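Local atomic coordinates of PfkB family carbohydrate kinase (Listeria grayi DSM 20601, PDB entry 4GM6), a protein that probably acts as a PfkB-type carbohydrate kinase, transferring a phosphate group to a sugar or sugar derivative. Residues A251-V256 and Q265-T270; T296-H301 and K314-A319. All blocks are in the same frame, centred on the assembly; numbering follows the deposited sequence.

In the fold
Contact 1 is a surface contact between neighbouring antiparallel strands of the large sheet, whereas contact 2 is buried and pairs two helices, 291-304 and 309-323, that follow the sheet in sequence. Their centres lie about 11 Å apart. The strand pair is joined by four backbone hydrogen bonds, with a lysine and a histidine meeting on one face; the helix pair relies on apolar contacts, chiefly of alanines, flanked by the rings of His-301 and Phe-315. Strand 248-256 serves both, since Thr-296 and Val-299 rest on its Tyr-250. The two contacts meet where CA of Gly-266 packs 3.1 Å from OG1 of Thr-317, so the second helix lies against the strand face that carries Thr-252.

Contact 1: residues A251-V256 and Q265-T270; sequences ATKRTV and QGHLWT
Ala-251 faces His-267 as an antiparallel hydrogen-bonded pair, joined by two backbone bonds of unequal geometry. The amide N of His-267 reaches O of Ala-251 at 2.8 Å and lies almost in line with the C=O bond (C=O...N 170°). In the return bond, N of Ala-251 is 3.1 Å from O of His-267 and tilted out of the carbonyl plane; that oxygen also bonds the hydroxyl of Tyr-295. Thr-252 follows opposite Gly-266 in a non-hydrogen-bonded pair, where the CA atoms of Thr-252 and Gly-266 approach to 4.3 Å. CA of Thr-252 makes a CA-H...O contact with O of Gln-265. At Lys-253 the bonding resumes: its N lies 2.7 Å from O of Gln-265, while N of Gln-265 gives a longer and more bent bond to O of Lys-253, with an N-H...O angle of 141°.

The side chains of Lys-253, Gln-265 and His-267 share one face. The lysine chain is extended, CG opposite the backbone N, and slants past the imidazole: CB of Lys-253 is 3.8 Å from CE1 of His-267, and CD of Lys-253 also comes near that carbon. CG of His-267 lies beside its own backbone N (chi1 -69°), which swings the ring toward the lysine methylenes. NE2 of Gln-265 turns to O of Ser-277 on the next strand.

The strands belong to the hairpin 248-256/261-270 in the large mixed sheet of this PfkB-type fold. NZ of Lys-253 and NE2 of His-267 remain 6.1 Å apart and are not in contact, so the lysine meets the histidine through its hydrocarbon part, and the contact is mainly backbone hydrogen bonding with van der Waals packing over one face.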
ATOM      1  N   ALA C 251      16.771 -34.294   6.886  1.00 52.80           N
ATOM      2  CA  ALA C 251      16.909 -32.938   7.372  1.00 50.71           C
ATOM      3  C   ALA C 251      17.624 -32.121   6.320  1.00 60.55           C
ATOM      4  O   ALA C 251      18.123 -32.670   5.334  1.00 49.03           O
ATOM      5  CB  ALA C 251      17.696 -32.919   8.675  1.00 44.58           C
ATOM      6  N   THR C 252      17.672 -30.809   6.521  1.00 41.24           N
ATOM      7  CA  THR C 252      18.499 -29.973   5.666  1.00 40.62           C
ATOM      8  C   THR C 252      19.726 -29.529   6.438  1.00 43.27           C
ATOM      9  O   THR C 252      19.691 -29.390   7.651  1.00 47.13           O
ATOM     10  CB  THR C 252      17.741 -28.734   5.172  1.00 40.20           C
ATOM     11  OG1 THR C 252      17.142 -28.079   6.288  1.00 43.61           O
ATOM     12  CG2 THR C 252      16.657 -29.123   4.193  1.00 42.89           C
ATOM     13  N   LYS C 253      20.835 -29.346   5.744  1.00 48.85           N
ATOM     14  CA  LYS C 253      21.970 -28.713   6.372  1.00 52.09           C
ATOM     15  C   LYS C 253      21.949 -27.267   5.900  1.00 49.87           C
ATOM     16  O   LYS C 253      22.062 -26.992   4.704  1.00 42.76           O
ATOM     17  CB  LYS C 253      23.284 -29.396   5.994  1.00 52.13           C
ATOM     18  CG  LYS C 253      24.493 -28.745   6.643  1.00 71.86           C
ATOM     19  CD  LYS C 253      25.799 -29.394   6.208  1.00 64.98           C
ATOM     20  CE  LYS C 253      26.974 -28.479   6.515  1.00 86.17           C
ATOM     21  NZ  LYS C 253      28.279 -29.079   6.122  1.00100.34           N
ATOM     22  N   ARG C 254      21.776 -26.354   6.848  1.00 46.48           N
ATOM     23  CA  ARG C 254      21.642 -24.945   6.551  1.00 46.00           C
ATOM     24  C   ARG C 254      22.886 -24.198   7.008  1.00 55.99           C
ATOM     25  O   ARG C 254      23.271 -24.251   8.176  1.00 49.53           O
ATOM     26  CB  ARG C 254      20.398 -24.379   7.242  1.00 38.07           C
ATOM     27  CG  ARG C 254      20.042 -22.966   6.813  1.00 42.11           C
ATOM     28  CD  ARG C 254      18.881 -22.437   7.627  1.00 44.41           C
ATOM     29  NE  ARG C 254      17.644 -23.162   7.350  1.00 38.04           N
ATOM     30  CZ  ARG C 254      16.794 -22.851   6.382  1.00 50.03           C
ATOM     31  NH1 ARG C 254      17.041 -21.810   5.579  1.00 34.46           N
ATOM     32  NH2 ARG C 254      15.690 -23.578   6.224  1.00 44.51           N
ATOM     33  N   THR C 255      23.527 -23.510   6.078  1.00 46.39           N
ATOM     34  CA  THR C 255      24.664 -22.685   6.429  1.00 44.08           C
ATOM     35  C   THR C 255      24.214 -21.236   6.372  1.00 44.77           C
ATOM     36  O   THR C 255      24.005 -20.683   5.297  1.00 35.69           O
ATOM     37  CB  THR C 255      25.823 -22.917   5.463  1.00 52.28           C
ATOM     38  OG1 THR C 255      26.005 -24.328   5.298  1.00 50.22           O
ATOM     39  CG2 THR C 255      27.108 -22.297   5.999  1.00 49.94           C
ATOM     40  N   VAL C 256      24.045 -20.632   7.538  1.00 40.14           N
ATOM     41  CA  VAL C 256      23.593 -19.251   7.621  1.00 42.99           C
ATOM     42  C   VAL C 256      24.769 -18.294   7.454  1.00 50.37           C
ATOM     43  O   VAL C 256      25.636 -18.208   8.320  1.00 46.15           O
ATOM     44  CB  VAL C 256      22.892 -19.004   8.960  1.00 44.72           C
ATOM     45  CG1 VAL C 256      22.283 -17.615   8.999  1.00 48.76           C
ATOM     46  CG2 VAL C 256      21.817 -20.059   9.180  1.00 47.33           C
ATOM     47  N   GLN C 265      21.221 -27.723   1.793  1.00 39.84           N
ATOM     48  CA  GLN C 265      21.549 -29.005   1.204  1.00 41.11           C
ATOM     49  C   GLN C 265      20.722 -30.036   1.953  1.00 41.69           C
ATOM     50  O   GLN C 265      20.689 -30.042   3.186  1.00 44.64           O
ATOM     51  CB  GLN C 265      23.042 -29.293   1.359  1.00 42.77           C
ATOM     52  CG  GLN C 265      23.476 -30.671   0.866  1.00 48.40           C
ATOM     53  CD  GLN C 265      24.982 -30.837   0.853  1.00 60.35           C
ATOM     54  OE1 GLN C 265      25.657 -30.579   1.849  1.00 65.54           O
ATOM     55  NE2 GLN C 265      25.519 -31.284  -0.278  1.00 61.93           N
ATOM     56  N   GLY C 266      20.008 -30.879   1.223  1.00 40.68           N
ATOM     57  CA  GLY C 266      19.170 -31.881   1.879  1.00 41.40           C
ATOM     58  C   GLY C 266      19.984 -33.127   2.176  1.00 44.56           C
ATOM     59  O   GLY C 266      20.886 -33.476   1.411  1.00 45.12           O
ATOM     60  N   HIS C 267      19.674 -33.772   3.304  1.00 45.02           N
ATOM     61  CA  HIS C 267      20.220 -35.071   3.667  1.00 54.62           C
ATOM     62  C   HIS C 267      19.058 -36.050   3.854  1.00 54.78           C
ATOM     63  O   HIS C 267      17.989 -35.706   4.388  1.00 47.85           O
ATOM     64  CB  HIS C 267      21.013 -35.012   4.978  1.00 53.79           C
ATOM     65  CG  HIS C 267      22.302 -34.235   4.900  1.00 63.03           C
ATOM     66  ND1 HIS C 267      22.944 -33.735   6.017  1.00 69.27           N
ATOM     67  CD2 HIS C 267      23.059 -33.844   3.838  1.00 66.58           C
ATOM     68  CE1 HIS C 267      24.039 -33.072   5.644  1.00 78.48           C
ATOM     69  NE2 HIS C 267      24.131 -33.119   4.326  1.00 71.17           N
ATOM     70  N   LEU C 268      19.267 -37.272   3.400  1.00 49.82           N
ATOM     71  CA  LEU C 268      18.327 -38.350   3.650  1.00 54.92           C
ATOM     72  C   LEU C 268      19.108 -39.648   3.885  1.00 57.83           C
ATOM     73  O   LEU C 268      19.835 -40.110   3.005  1.00 65.23           O
ATOM     74  CB  LEU C 268      17.343 -38.479   2.482  1.00 64.51           C
ATOM     75  CG  LEU C 268      16.251 -39.551   2.585  1.00 76.04           C
ATOM     76  CD1 LEU C 268      15.511 -39.454   3.916  1.00 96.04           C
ATOM     77  CD2 LEU C 268      15.281 -39.412   1.424  1.00 58.46           C
ATOM     78  N   TRP C 269      18.956 -40.213   5.090  1.00 60.64           N
ATOM     79  CA  TRP C 269      19.720 -41.387   5.518  1.00 77.56           C
ATOM     80  C   TRP C 269      18.789 -42.582   5.618  1.00 77.22           C
ATOM     81  O   TRP C 269      17.745 -42.533   6.281  1.00 62.52           O
ATOM     82  CB  TRP C 269      20.386 -41.111   6.877  1.00 69.96           C
ATOM     83  CG  TRP C 269      21.315 -42.195   7.359  1.00 70.17           C
ATOM     84  CD1 TRP C 269      22.686 -42.173   7.335  1.00 79.54           C
ATOM     85  CD2 TRP C 269      20.945 -43.457   7.942  1.00 72.37           C
ATOM     86  NE1 TRP C 269      23.191 -43.343   7.856  1.00 86.59           N
ATOM     87  CE2 TRP C 269      22.146 -44.148   8.238  1.00 86.65           C
ATOM     88  CE3 TRP C 269      19.720 -44.073   8.235  1.00 68.06           C
ATOM     89  CZ2 TRP C 269      22.156 -45.424   8.821  1.00 82.18           C
ATOM     90  CZ3 TRP C 269      19.735 -45.345   8.821  1.00 75.25           C
ATOM     91  CH2 TRP C 269      20.944 -46.002   9.102  1.00 79.06           C
ATOM     92  N   THR C 270      19.172 -43.685   4.971  1.00 84.08           N
ATOM     93  CA  THR C 270      18.364 -44.880   5.021  1.00 90.59           C
ATOM     94  C   THR C 270      19.184 -46.125   4.690  1.00 92.99           C
ATOM     95  O   THR C 270      19.954 -46.136   3.721  1.00 81.66           O
ATOM     96  CB  THR C 270      17.121 -44.788   4.116  1.00 91.43           C
ATOM     97  OG1 THR C 270      16.161 -45.803   4.503  1.00 83.19           O
ATOM     98  CG2 THR C 270      17.494 -44.945   2.654  1.00 81.71           C
TER

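Contact 2: residues T296-H301 and K314-A319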
ATOM      1  N   THR C 296       9.994 -31.266   4.515  1.00 39.01           N
ATOM      2  CA  THR C 296       9.354 -32.444   5.123  1.00 44.72           C
ATOM      3  C   THR C 296       8.285 -33.014   4.198  1.00 44.78           C
ATOM      4  O   THR C 296       8.220 -34.223   3.984  1.00 43.08           O
ATOM      5  CB  THR C 296       8.736 -32.125   6.509  1.00 44.45           C
ATOM      6  OG1 THR C 296       9.793 -31.863   7.443  1.00 44.48           O
ATOM      7  CG2 THR C 296       7.883 -33.313   7.026  1.00 37.19           C
ATOM      8  N   ALA C 297       7.439 -32.143   3.658  1.00 37.28           N
ATOM      9  CA  ALA C 297       6.347 -32.599   2.799  1.00 42.87           C
ATOM     10  C   ALA C 297       6.892 -33.213   1.518  1.00 42.37           C
ATOM     11  O   ALA C 297       6.355 -34.205   1.006  1.00 49.42           O
ATOM     12  CB  ALA C 297       5.402 -31.453   2.474  1.00 43.05           C
ATOM     13  N   ALA C 298       7.967 -32.634   0.997  1.00 38.83           N
ATOM     14  CA  ALA C 298       8.534 -33.143  -0.257  1.00 41.49           C
ATOM     15  C   ALA C 298       9.140 -34.529  -0.038  1.00 47.96           C
ATOM     16  O   ALA C 298       9.005 -35.418  -0.878  1.00 45.86           O
ATOM     17  CB  ALA C 298       9.572 -32.186  -0.812  1.00 41.16           C
ATOM     18  N   VAL C 299       9.804 -34.713   1.100  1.00 44.38           N
ATOM     19  CA  VAL C 299      10.426 -35.991   1.388  1.00 45.18           C
ATOM     20  C   VAL C 299       9.345 -37.047   1.503  1.00 48.71           C
ATOM     21  O   VAL C 299       9.467 -38.123   0.922  1.00 54.24           O
ATOM     22  CB  VAL C 299      11.259 -35.979   2.682  1.00 42.43           C
ATOM     23  CG1 VAL C 299      11.591 -37.418   3.103  1.00 46.01           C
ATOM     24  CG2 VAL C 299      12.525 -35.160   2.488  1.00 39.52           C
ATOM     25  N   LEU C 300       8.289 -36.732   2.250  1.00 48.13           N
ATOM     26  CA  LEU C 300       7.179 -37.668   2.424  1.00 53.31           C
ATOM     27  C   LEU C 300       6.582 -38.000   1.055  1.00 47.78           C
ATOM     28  O   LEU C 300       6.300 -39.150   0.759  1.00 50.75           O
ATOM     29  CB  LEU C 300       6.115 -37.124   3.405  1.00 45.96           C
ATOM     30  CG  LEU C 300       6.473 -37.084   4.909  1.00 46.67           C
ATOM     31  CD1 LEU C 300       5.439 -36.344   5.758  1.00 45.53           C
ATOM     32  CD2 LEU C 300       6.703 -38.476   5.497  1.00 47.04           C
ATOM     33  N   HIS C 301       6.418 -37.000   0.200  1.00 49.07           N
ATOM     34  CA  HIS C 301       5.901 -37.266  -1.146  1.00 48.55           C
ATOM     35  C   HIS C 301       6.743 -38.331  -1.842  1.00 52.34           C
ATOM     36  O   HIS C 301       6.210 -39.256  -2.446  1.00 60.20           O
ATOM     37  CB  HIS C 301       5.829 -35.975  -1.986  1.00 49.65           C
ATOM     38  CG  HIS C 301       5.452 -36.204  -3.422  1.00 48.34           C
ATOM     39  ND1 HIS C 301       4.222 -36.699  -3.800  1.00 50.50           N
ATOM     40  CD2 HIS C 301       6.142 -36.001  -4.570  1.00 51.60           C
ATOM     41  CE1 HIS C 301       4.170 -36.790  -5.117  1.00 54.43           C
ATOM     42  NE2 HIS C 301       5.322 -36.371  -5.610  1.00 52.24           N
ATOM     43  N   LYS C 314      16.643 -35.068  -3.805  1.00 49.37           N
ATOM     44  CA  LYS C 314      16.880 -34.008  -4.771  1.00 48.74           C
ATOM     45  C   LYS C 314      15.632 -33.166  -4.956  1.00 44.58           C
ATOM     46  O   LYS C 314      15.691 -31.931  -4.981  1.00 45.83           O
ATOM     47  CB  LYS C 314      17.341 -34.569  -6.116  1.00 57.76           C
ATOM     48  CG  LYS C 314      17.771 -33.470  -7.079  1.00 54.93           C
ATOM     49  CD  LYS C 314      18.607 -34.030  -8.227  1.00 84.89           C
ATOM     50  CE  LYS C 314      17.755 -34.792  -9.227  1.00 76.28           C
ATOM     51  NZ  LYS C 314      18.540 -35.148 -10.445  1.00101.97           N
ATOM     52  N   PHE C 315      14.501 -33.846  -5.075  1.00 47.93           N
ATOM     53  CA  PHE C 315      13.224 -33.179  -5.244  1.00 45.38           C
ATOM     54  C   PHE C 315      12.897 -32.315  -4.032  1.00 45.49           C
ATOM     55  O   PHE C 315      12.493 -31.146  -4.171  1.00 42.03           O
ATOM     56  CB  PHE C 315      12.132 -34.234  -5.449  1.00 43.79           C
ATOM     57  CG  PHE C 315      10.749 -33.657  -5.602  1.00 42.55           C
ATOM     58  CD1 PHE C 315       9.888 -33.595  -4.521  1.00 46.69           C
ATOM     59  CD2 PHE C 315      10.306 -33.197  -6.831  1.00 42.50           C
ATOM     60  CE1 PHE C 315       8.615 -33.072  -4.655  1.00 44.42           C
ATOM     61  CE2 PHE C 315       9.031 -32.684  -6.977  1.00 41.48           C
ATOM     62  CZ  PHE C 315       8.186 -32.620  -5.884  1.00 43.57           C
ATOM     63  N   ALA C 316      13.070 -32.887  -2.842  1.00 39.56           N
ATOM     64  CA  ALA C 316      12.682 -32.214  -1.606  1.00 38.80           C
ATOM     65  C   ALA C 316      13.548 -30.995  -1.318  1.00 41.54           C
ATOM     66  O   ALA C 316      13.047 -29.977  -0.858  1.00 38.10           O
ATOM     67  CB  ALA C 316      12.712 -33.168  -0.428  1.00 38.02           C
ATOM     68  N   THR C 317      14.850 -31.095  -1.570  1.00 42.12           N
ATOM     69  CA  THR C 317      15.707 -29.934  -1.374  1.00 36.35           C
ATOM     70  C   THR C 317      15.321 -28.806  -2.339  1.00 46.89           C
ATOM     71  O   THR C 317      15.363 -27.633  -1.975  1.00 37.06           O
ATOM     72  CB  THR C 317      17.197 -30.285  -1.520  1.00 39.22           C
ATOM     73  OG1 THR C 317      17.497 -31.413  -0.685  1.00 41.74           O
ATOM     74  CG2 THR C 317      18.057 -29.099  -1.104  1.00 38.01           C
ATOM     75  N   ALA C 318      14.934 -29.163  -3.562  1.00 43.48           N
ATOM     76  CA  ALA C 318      14.479 -28.172  -4.531  1.00 35.68           C
ATOM     77  C   ALA C 318      13.191 -27.506  -4.067  1.00 34.55           C
ATOM     78  O   ALA C 318      13.018 -26.290  -4.192  1.00 32.54           O
ATOM     79  CB  ALA C 318      14.285 -28.814  -5.894  1.00 35.24           C
ATOM     80  N   ALA C 319      12.282 -28.298  -3.514  1.00 34.59           N
ATOM     81  CA  ALA C 319      11.011 -27.758  -3.038  1.00 33.80           C
ATOM     82  C   ALA C 319      11.241 -26.752  -1.930  1.00 30.90           C
ATOM     83  O   ALA C 319      10.622 -25.684  -1.886  1.00 34.03           O
ATOM     84  CB  ALA C 319      10.126 -28.890  -2.518  1.00 31.82           C
TER
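A nearly antiparallel helix pair, taken from helices 291-304 and 309-323, packs closely through alanines: the segment axes approach to 7.9 Å with 156° between their directions. At the middle of the crossing, the methyl CB of Ala-298 lies 3.2 Å from CA of Ala-316 and 3.3 Å from CB of Ala-316, both tighter than usual carbon contacts. CB of Ala-298 also reaches CB of Ala-319 at 3.8 Å, one turn further along, and meets CD1 of the Phe-315 ring. It therefore sits among three residues of the partner helix. The small side chains on both sides allow the backbones to come close, with CA of Ala-298 and CA of Ala-316 4.5 Å apart.

These consecutive helices follow the large sheet in this PfkB-family fold, and Thr-296 and Val-299 rest on Tyr-250 of strand 248-256. Val-299 bounds one flank of the alanine contact: its CG2, opposite the carbonyl carbon, touches CB of Ala-316 at 3.5 Å. On the other flank the rings of His-301 and Phe-315 meet obliquely, with planes at 44° and centroids 5.6 Å apart; the nearest atoms are CD2 of His-301 and CE1 of Phe-315. Both side chains leave their helices with CG opposite the backbone N (chi1 174° for His-301), which carries the rings out beside the alanines. ND1 of His-301 is hydrogen-bonded to NE2 of His-71, which helps fix the imidazole's rotation, while Trp-307 meets the histidine ring and pairs edge-to-face with Phe-315.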